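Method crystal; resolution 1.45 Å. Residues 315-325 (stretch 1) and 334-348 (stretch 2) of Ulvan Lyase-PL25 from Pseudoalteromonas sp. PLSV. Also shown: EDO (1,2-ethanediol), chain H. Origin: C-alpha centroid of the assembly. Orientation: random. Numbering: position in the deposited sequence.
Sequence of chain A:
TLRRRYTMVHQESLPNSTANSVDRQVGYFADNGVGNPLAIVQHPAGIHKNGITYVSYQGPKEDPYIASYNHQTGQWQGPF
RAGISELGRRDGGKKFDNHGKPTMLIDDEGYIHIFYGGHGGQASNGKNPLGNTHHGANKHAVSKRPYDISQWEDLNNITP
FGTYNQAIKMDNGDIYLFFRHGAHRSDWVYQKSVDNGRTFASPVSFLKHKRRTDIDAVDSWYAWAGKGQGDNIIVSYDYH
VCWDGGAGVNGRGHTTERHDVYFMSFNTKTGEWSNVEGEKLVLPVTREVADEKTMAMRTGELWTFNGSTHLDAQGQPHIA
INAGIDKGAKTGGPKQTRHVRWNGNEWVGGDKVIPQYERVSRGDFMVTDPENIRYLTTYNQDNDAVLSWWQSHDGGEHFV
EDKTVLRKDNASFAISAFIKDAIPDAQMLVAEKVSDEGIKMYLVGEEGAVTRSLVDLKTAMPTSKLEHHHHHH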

# COMPACT_ATOMS: atom_id res chain seq x y z
N GLY A 315 14.76 -16.87 -2.05
CA GLY A 315 14.74 -16.06 -0.85
C GLY A 315 15.31 -14.68 -1.01
O GLY A 315 15.45 -13.97 -0.01
N GLN A 316 15.64 -14.27 -2.22
CA GLN A 316 16.32 -13.00 -2.43
C GLN A 316 15.30 -11.90 -2.67
O GLN A 316 14.33 -12.11 -3.41
N PRO A 317 15.47 -10.72 -2.08
CA PRO A 317 14.47 -9.66 -2.26
C PRO A 317 14.56 -8.94 -3.59
O PRO A 317 15.64 -8.62 -4.09
N HIS A 318 13.38 -8.66 -4.12
CA HIS A 318 13.13 -7.78 -5.24
C HIS A 318 12.29 -6.61 -4.75
O HIS A 318 11.45 -6.76 -3.84
N ILE A 319 12.51 -5.46 -5.36
CA ILE A 319 11.90 -4.21 -4.93
C ILE A 319 11.38 -3.45 -6.14
O ILE A 319 12.09 -3.30 -7.14
N ALA A 320 10.14 -2.96 -6.04
CA ALA A 320 9.61 -1.97 -6.97
C ALA A 320 9.74 -0.61 -6.32
O ALA A 320 9.29 -0.41 -5.18
N ILE A 321 10.38 0.32 -7.02
CA ILE A 321 10.55 1.68 -6.53
C ILE A 321 10.17 2.63 -7.66
O ILE A 321 10.66 2.48 -8.78
N ASN A 322 9.31 3.60 -7.37
CA ASN A 322 9.02 4.60 -8.40
C ASN A 322 9.94 5.78 -8.22
O ASN A 322 10.22 6.20 -7.10
N ALA A 323 10.40 6.34 -9.33
CA ALA A 323 11.27 7.50 -9.25
C ALA A 323 11.12 8.33 -10.51
O ALA A 323 10.74 7.82 -11.57
N GLY A 324 11.41 9.62 -10.39
CA GLY A 324 11.28 10.52 -11.52
C GLY A 324 12.07 11.79 -11.31
O GLY A 324 12.46 12.13 -10.19
N ILE A 325 12.26 12.52 -12.41
CA ILE A 325 13.05 13.74 -12.37
C ILE A 325 12.28 14.84 -11.66
O ILE A 325 11.07 15.02 -11.87
N PRO A 334 6.51 13.61 -12.62
CA PRO A 334 6.00 12.24 -12.77
C PRO A 334 7.08 11.20 -12.53
O PRO A 334 8.25 11.40 -12.87
N LYS A 335 6.67 10.08 -11.94
CA LYS A 335 7.58 9.03 -11.53
C LYS A 335 7.15 7.70 -12.13
O LYS A 335 5.96 7.39 -12.21
N GLN A 336 8.15 6.91 -12.52
CA GLN A 336 7.97 5.62 -13.18
C GLN A 336 8.52 4.49 -12.32
O GLN A 336 9.57 4.64 -11.69
N THR A 337 7.83 3.35 -12.32
CA THR A 337 8.29 2.18 -11.58
C THR A 337 9.57 1.63 -12.18
O THR A 337 9.69 1.50 -13.40
N ARG A 338 10.51 1.29 -11.30
CA ARG A 338 11.77 0.64 -11.64
C ARG A 338 11.96 -0.59 -10.77
O ARG A 338 11.41 -0.67 -9.66
N HIS A 339 12.73 -1.56 -11.27
CA HIS A 339 12.90 -2.84 -10.58
C HIS A 339 14.33 -2.98 -10.07
O HIS A 339 15.28 -2.73 -10.82
N VAL A 340 14.45 -3.39 -8.80
CA VAL A 340 15.74 -3.59 -8.13
C VAL A 340 15.72 -4.97 -7.51
O VAL A 340 14.67 -5.44 -7.06
N ARG A 341 16.87 -5.65 -7.48
CA ARG A 341 16.92 -6.94 -6.81
C ARG A 341 18.30 -7.23 -6.25
O ARG A 341 19.32 -6.70 -6.70
N TRP A 342 18.30 -8.10 -5.24
CA TRP A 342 19.52 -8.64 -4.66
C TRP A 342 19.89 -9.92 -5.38
O TRP A 342 19.08 -10.85 -5.44
N ASN A 343 21.09 -9.98 -5.94
CA ASN A 343 21.46 -11.13 -6.76
C ASN A 343 22.22 -12.18 -5.98
O ASN A 343 22.71 -13.14 -6.58
N GLY A 344 22.32 -12.03 -4.66
CA GLY A 344 23.05 -12.91 -3.80
C GLY A 344 24.35 -12.32 -3.33
O GLY A 344 24.87 -12.74 -2.30
N ASN A 345 24.88 -11.33 -4.05
CA ASN A 345 26.13 -10.69 -3.66
C ASN A 345 26.03 -9.17 -3.66
O ASN A 345 26.76 -8.51 -2.92
N GLU A 346 25.15 -8.61 -4.49
CA GLU A 346 25.02 -7.17 -4.58
C GLU A 346 23.62 -6.84 -5.05
O GLU A 346 22.90 -7.67 -5.61
N TRP A 347 23.21 -5.60 -4.79
CA TRP A 347 21.97 -5.08 -5.36
C TRP A 347 22.23 -4.63 -6.79
O TRP A 347 23.24 -3.97 -7.08
N VAL A 348 21.31 -5.00 -7.68
CA VAL A 348 21.41 -4.68 -9.09
C VAL A 348 20.08 -4.10 -9.55
O VAL A 348 19.05 -4.17 -8.87

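Backbone pairing fixes which side chains can meet. The two strands run antiparallel, so His 318, Ala 320, Asn 322, Thr 337, His 339 and Arg 341 share one face, and Ile 319, Ile 321, Ala 323, Gln 336, Arg 338 and Val 340 the other. Gln 316 (m) and Trp 342 (t) point toward the opposing stretch: Gln 316 CB lies 3.4 Å from Trp 342 O, at the indole edge, and Trp 342 CB 3.8 Å from Pro 317 CD.

On the face bearing Ile 319, Ile 321 and Val 340, apolar packing gathers round Val 340 (t). Ile 319 (m, t) sets CB 4.2 Å from Val 340 CB and CD1 3.8 Å from Trp 347 CZ3; Ile 321 (t, p) brings CG2 4.1 Å from Val 340 CG2. Trp 347 (m) also reaches Pro 317, CH2 to CG 3.5 Å.

On the face bearing His 318 (m), Arg 341 CB (chi1 p) lies 3.7 Å from the His 318 ring centroid, 14° off its normal, a CH-pi contact.

Polar pairs follow. His 318 ND1 and His 339 NE2 (chi1 t) hydrogen-bond edge to edge at 2.9 Å, with either as possible donor. Thr 337 OG1 (chi1 -34°) donates to Asn 322 OD1 (chi1 m) at 2.8 Å. Arg 338 (chi1 m) lays its guanidinium face over Ala 323 CB; its NE bonds Ala 323 O weakly (3.1 Å, 121°) and Gln 336 O (3.0 Å, 134°), its NH2 Gln 336 OE1 (3.1 Å, 150°).

Water 2 bridges Ile 325 N (3.1 Å) and Gln 336 OE1 (2.9 Å). Lys 335 NZ hydrogen-bonds ethanediol O1 (3.1 Å) and O2 (2.9 Å).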

# COMPACT_ATOMS: atom_id res chain seq x y z
CB GLN A 316 17.22 -13.10 -3.66
CG GLN A 316 18.23 -14.24 -3.59
CD GLN A 316 19.04 -14.47 -4.87
OE1 GLN A 316 20.26 -14.65 -4.81
NE2 GLN A 316 18.36 -14.54 -6.00
CB PRO A 317 14.77 -8.69 -1.11
CG PRO A 317 16.22 -8.88 -0.86
CD PRO A 317 16.45 -10.37 -1.03
CB HIS A 318 12.34 -8.53 -6.30
CG HIS A 318 13.09 -9.64 -6.96
ND1 HIS A 318 13.32 -9.67 -8.31
CD2 HIS A 318 13.67 -10.75 -6.45
CE1 HIS A 318 14.01 -10.75 -8.61
NE2 HIS A 318 14.22 -11.43 -7.50
CB ILE A 319 12.92 -3.34 -4.18
CG1 ILE A 319 13.40 -4.05 -2.90
CG2 ILE A 319 12.34 -1.98 -3.84
CD1 ILE A 319 14.53 -3.33 -2.19
CB ALA A 320 8.14 -2.25 -7.27
CB ILE A 321 12.00 1.93 -6.04
CG1 ILE A 321 12.20 3.35 -5.52
CG2 ILE A 321 13.02 1.58 -7.12
CD1 ILE A 321 11.33 3.69 -4.31
CB ASN A 322 7.56 5.05 -8.32
CG ASN A 322 6.60 3.89 -8.42
OD1 ASN A 322 6.39 3.36 -9.51
ND2 ASN A 322 6.06 3.47 -7.30
CB ALA A 323 12.73 7.09 -9.07
CB ILE A 325 13.41 14.15 -13.81
CG1 ILE A 325 14.33 13.09 -14.43
CG2 ILE A 325 14.04 15.54 -13.87
CD1 ILE A 325 14.42 13.16 -15.96
CB PRO A 334 5.51 12.20 -14.23
CG PRO A 334 6.17 13.34 -14.90
CD PRO A 334 6.37 14.40 -13.85
CB LYS A 335 7.61 8.93 -10.00
CG LYS A 335 7.99 10.24 -9.33
CD LYS A 335 7.78 10.18 -7.83
CE LYS A 335 8.00 11.53 -7.19
NZ LYS A 335 6.93 12.48 -7.57
CB GLN A 336 8.73 5.60 -14.50
CG GLN A 336 8.42 6.77 -15.43
CD GLN A 336 9.09 8.06 -15.03
OE1 GLN A 336 10.28 8.09 -14.72
NE2 GLN A 336 8.35 9.15 -15.07
CB THR A 337 7.24 1.07 -11.63
OG1 THR A 337 5.93 1.64 -11.62
CG2 THR A 337 7.38 0.14 -10.44
CB ARG A 338 12.95 1.58 -11.42
CG ARG A 338 12.85 2.87 -12.22
CD ARG A 338 12.73 4.10 -11.34
NE ARG A 338 12.43 5.27 -12.17
CZ ARG A 338 13.32 5.99 -12.83
NH1 ARG A 338 14.61 5.67 -12.79
NH2 ARG A 338 12.94 7.02 -13.56
CB HIS A 339 12.58 -4.02 -11.51
CG HIS A 339 12.40 -5.28 -10.75
ND1 HIS A 339 11.26 -5.53 -10.02
CD2 HIS A 339 13.24 -6.32 -10.52
CE1 HIS A 339 11.38 -6.69 -9.41
NE2 HIS A 339 12.57 -7.20 -9.70
CB VAL A 340 15.89 -2.51 -7.03
CG1 VAL A 340 17.04 -2.83 -6.07
CG2 VAL A 340 16.04 -1.13 -7.66
CB ARG A 341 16.50 -8.10 -7.72
CG ARG A 341 17.47 -8.36 -8.85
CD ARG A 341 16.95 -9.42 -9.80
NE ARG A 341 17.90 -9.69 -10.87
CZ ARG A 341 18.85 -10.63 -10.82
NH1 ARG A 341 18.96 -11.42 -9.75
NH2 ARG A 341 19.68 -10.79 -11.84
CB TRP A 342 19.25 -8.94 -3.19
CG TRP A 342 20.39 -9.57 -2.43
CD1 TRP A 342 20.48 -10.87 -2.01
CD2 TRP A 342 21.59 -8.93 -2.00
NE1 TRP A 342 21.67 -11.08 -1.36
CE2 TRP A 342 22.37 -9.89 -1.32
CE3 TRP A 342 22.08 -7.63 -2.10
CZ2 TRP A 342 23.61 -9.59 -0.75
CZ3 TRP A 342 23.29 -7.33 -1.55
CH2 TRP A 342 24.05 -8.31 -0.87
CB ASN A 343 22.27 -10.71 -7.99
CG ASN A 343 23.66 -10.24 -7.65
OD1 ASN A 343 24.16 -10.39 -6.53
ND2 ASN A 343 24.33 -9.69 -8.65
CB ASN A 345 27.27 -11.13 -4.57
CG ASN A 345 27.54 -12.61 -4.46
OD1 ASN A 345 28.20 -13.07 -3.54
ND2 ASN A 345 26.95 -13.38 -5.37
CB GLU A 346 26.05 -6.56 -5.54
CG GLU A 346 25.93 -7.03 -6.98
CD GLU A 346 27.15 -7.80 -7.49
OE1 GLU A 346 28.26 -7.63 -6.92
OE2 GLU A 346 27.01 -8.57 -8.47
CB TRP A 347 21.48 -3.89 -4.55
CG TRP A 347 21.04 -4.22 -3.17
CD1 TRP A 347 21.77 -4.08 -2.01
CD2 TRP A 347 19.77 -4.73 -2.78
NE1 TRP A 347 21.00 -4.47 -0.93
CE2 TRP A 347 19.77 -4.88 -1.38
CE3 TRP A 347 18.61 -5.07 -3.49
CZ2 TRP A 347 18.67 -5.35 -0.68
CZ3 TRP A 347 17.52 -5.55 -2.78
CH2 TRP A 347 17.56 -5.68 -1.38
CB VAL A 348 21.81 -5.91 -9.94
CG1 VAL A 348 23.18 -6.42 -9.51
CG2 VAL A 348 20.77 -7.01 -9.84
C1 EDO H . 4.59 11.91 -4.69
O1 EDO H . 4.66 11.18 -5.93
C2 EDO H . 5.97 12.13 -4.07
O2 EDO H . 6.70 13.16 -4.77
O HOH W 1 20.10 -14.49 -8.40
O HOH W 2 11.53 10.71 -14.87
O HOH W 3 9.54 13.68 -13.69
O HOH W 4 9.48 13.34 -9.54